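Local coordinates for CELL WALL surface anchor family protein (Streptococcus pneumoniae, PDB 2WW8) that serves as the adhesin of the pneumococcal pilus, attaching to host cells probably through a domain resembling the integrin I (von Willebrand A) domain, at residues D422-L426 / W521-N526. Residues are numbered along the deposited sequence; the frame is centred on the assembly and turned at random.
Sequences DGILL and WYYNGN. With CA (calcium ion), chain C.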
loop_
_atom_site.group_PDB
_atom_site.type_symbol
_atom_site.label_atom_id
_atom_site.label_comp_id
_atom_site.label_asym_id
_atom_site.label_seq_id
_atom_site.Cartn_x
_atom_site.Cartn_y
_atom_site.Cartn_z
ATOM N N ASP A 422 -58.260 -15.174 2.525
ATOM C CA ASP A 422 -57.528 -15.984 3.511
ATOM C C ASP A 422 -56.903 -15.173 4.646
ATOM O O ASP A 422 -56.084 -15.703 5.428
ATOM C CB ASP A 422 -56.399 -16.814 2.868
ATOM C CG ASP A 422 -55.361 -15.970 2.112
ATOM O OD1 ASP A 422 -55.489 -14.727 2.155
ATOM O OD2 ASP A 422 -54.430 -16.514 1.438
ATOM N N GLY A 423 -57.273 -13.899 4.737
ATOM C CA GLY A 423 -56.650 -13.004 5.686
ATOM C C GLY A 423 -57.528 -11.837 6.056
ATOM O O GLY A 423 -58.703 -11.832 5.730
ATOM N N ILE A 424 -56.923 -10.873 6.735
ATOM C CA ILE A 424 -57.648 -9.739 7.269
ATOM C C ILE A 424 -56.916 -8.456 6.852
ATOM O O ILE A 424 -55.744 -8.313 7.096
ATOM C CB ILE A 424 -57.794 -9.843 8.826
ATOM C CG1 ILE A 424 -58.585 -11.125 9.203
ATOM C CG2 ILE A 424 -58.533 -8.585 9.364
ATOM C CD1 ILE A 424 -58.531 -11.435 10.742
ATOM N N LEU A 425 -57.647 -7.521 6.263
ATOM C CA LEU A 425 -57.130 -6.206 5.906
ATOM C C LEU A 425 -56.705 -5.418 7.137
ATOM O O LEU A 425 -57.320 -5.516 8.199
ATOM C CB LEU A 425 -58.232 -5.441 5.201
ATOM C CG LEU A 425 -58.548 -5.922 3.787
ATOM C CD1 LEU A 425 -59.440 -4.886 3.177
ATOM C CD2 LEU A 425 -57.312 -6.069 2.923
ATOM N N LEU A 426 -55.678 -4.603 6.972
ATOM C CA LEU A 426 -55.186 -3.844 8.123
ATOM C C LEU A 426 -56.272 -2.958 8.764
ATOM O O LEU A 426 -56.300 -2.780 9.994
ATOM C CB LEU A 426 -53.963 -2.989 7.744
ATOM C CG LEU A 426 -53.173 -2.328 8.894
ATOM C CD1 LEU A 426 -52.726 -3.258 10.000
ATOM C CD2 LEU A 426 -52.000 -1.491 8.291
ATOM N N TRP A 521 -52.957 -14.001 9.431
ATOM C CA TRP A 521 -54.024 -13.374 8.677
ATOM C C TRP A 521 -53.669 -11.961 8.218
ATOM O O TRP A 521 -54.061 -11.569 7.087
ATOM C CB TRP A 521 -55.317 -13.363 9.515
ATOM C CG TRP A 521 -55.820 -14.720 9.804
ATOM C CD1 TRP A 521 -55.706 -15.828 9.020
ATOM C CD2 TRP A 521 -56.606 -15.108 10.933
ATOM N NE1 TRP A 521 -56.350 -16.888 9.612
ATOM C CE2 TRP A 521 -56.879 -16.480 10.804
ATOM C CE3 TRP A 521 -57.056 -14.435 12.065
ATOM C CZ2 TRP A 521 -57.628 -17.186 11.750
ATOM C CZ3 TRP A 521 -57.790 -15.139 13.018
ATOM C CH2 TRP A 521 -58.059 -16.482 12.855
ATOM N N TYR A 522 -52.982 -11.217 9.093
ATOM C CA TYR A 522 -52.461 -9.891 8.763
ATOM C C TYR A 522 -51.561 -10.023 7.491
ATOM O O TYR A 522 -51.678 -9.269 6.506
ATOM C CB TYR A 522 -51.675 -9.205 9.884
ATOM C CG TYR A 522 -50.789 -8.121 9.237
ATOM C CD1 TYR A 522 -51.312 -6.918 8.744
ATOM C CD2 TYR A 522 -49.441 -8.371 9.017
ATOM C CE1 TYR A 522 -50.470 -5.996 8.105
ATOM C CE2 TYR A 522 -48.586 -7.469 8.367
ATOM C CZ TYR A 522 -49.140 -6.283 7.949
ATOM O OH TYR A 522 -48.341 -5.384 7.285
ATOM N N TYR A 523 -50.641 -10.984 7.530
ATOM C CA TYR A 523 -49.669 -11.188 6.448
ATOM C C TYR A 523 -50.406 -11.516 5.143
ATOM O O TYR A 523 -50.163 -10.866 4.101
ATOM C CB TYR A 523 -48.681 -12.313 6.806
ATOM C CG TYR A 523 -47.621 -12.537 5.737
ATOM C CD1 TYR A 523 -47.866 -13.360 4.637
ATOM C CD2 TYR A 523 -46.377 -11.921 5.844
ATOM C CE1 TYR A 523 -46.873 -13.580 3.622
ATOM C CE2 TYR A 523 -45.386 -12.155 4.894
ATOM C CZ TYR A 523 -45.647 -12.951 3.800
ATOM O OH TYR A 523 -44.627 -13.085 2.871
ATOM N N ASN A 524 -51.295 -12.508 5.189
ATOM C CA ASN A 524 -52.069 -12.918 4.018
ATOM C C ASN A 524 -52.868 -11.751 3.440
ATOM O O ASN A 524 -53.007 -11.620 2.220
ATOM C CB ASN A 524 -53.100 -14.003 4.381
ATOM C CG ASN A 524 -52.443 -15.344 4.653
ATOM O OD1 ASN A 524 -51.284 -15.557 4.304
ATOM N ND2 ASN A 524 -53.184 -16.247 5.279
ATOM N N GLY A 525 -53.398 -10.939 4.340
ATOM C CA GLY A 525 -54.274 -9.859 3.875
ATOM C C GLY A 525 -53.575 -8.632 3.288
ATOM O O GLY A 525 -54.155 -7.945 2.459
ATOM N N ASN A 526 -52.347 -8.353 3.720
ATOM C CA ASN A 526 -51.705 -7.049 3.454
ATOM C C ASN A 526 -50.282 -7.116 2.943
ATOM O O ASN A 526 -49.719 -6.084 2.530
ATOM C CB ASN A 526 -51.637 -6.270 4.801
ATOM C CG ASN A 526 -53.026 -6.084 5.399
ATOM O OD1 ASN A 526 -53.796 -5.245 4.947
ATOM N ND2 ASN A 526 -53.396 -6.996 6.274
HETATM CA CA CA C . -49.307 -4.059 1.616
HETATM O O HOH W 1 -55.627 -12.154 1.284
HETATM O O HOH W 2 -51.311 -3.252 2.616
HETATM O O HOH W 3 -49.131 -2.003 0.354
HETATM O O HOH W 4 -51.190 -4.637 0.151
#
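The side-chain amide of N526 joins segment 521-526 to the loop 422-426, bonding to the loop backbone through both its oxygen and its nitrogen. With CG anti to the carbonyl carbon (chi1 -58°), the amide is carried toward the loop. N526 CB leads to CG, which lies 3.4 Å from L426 N. Beyond it, N526 OD1 accepts from L426 N at 2.8 Å and also rests near L426 CB. N526 ND2 gives two bonds: one to I424 O at 2.8 Å, in that carbonyl's plane and on a lone pair, the other back to Y522 O. Three hydrogen bonds thus fix the rotation of the amide.

Earlier in the helix, W521 O accepts from I424 N at 3.0 Å and from G525 N, the donors approaching from opposite faces of its carbonyl plane. G423 and G525 have no side chain, and the backbones close in here, with G423 CA 3.3 Å from W521 O. N524 ND2 donates to D422 O, with an N-H...O angle of 161°, while the D422 carboxylate stacks on the N524 amide, their planes 24° apart; a water links D422 OD1 to N524 O. I424 CD1 packs 3.6 Å from W521 CE3, and L426 CD1 lies 4.0 Å from Y522 CE1.

Helix 516-526 precedes strand 533-539 of the parallel sheet, in a domain consistent with the von Willebrand A type. N526 O binds calcium at 2.3 Å, with D367, D530 and three waters. The same asparagine serves loop and metal with different groups, so its amide bonds probably help position the ligating carbonyl.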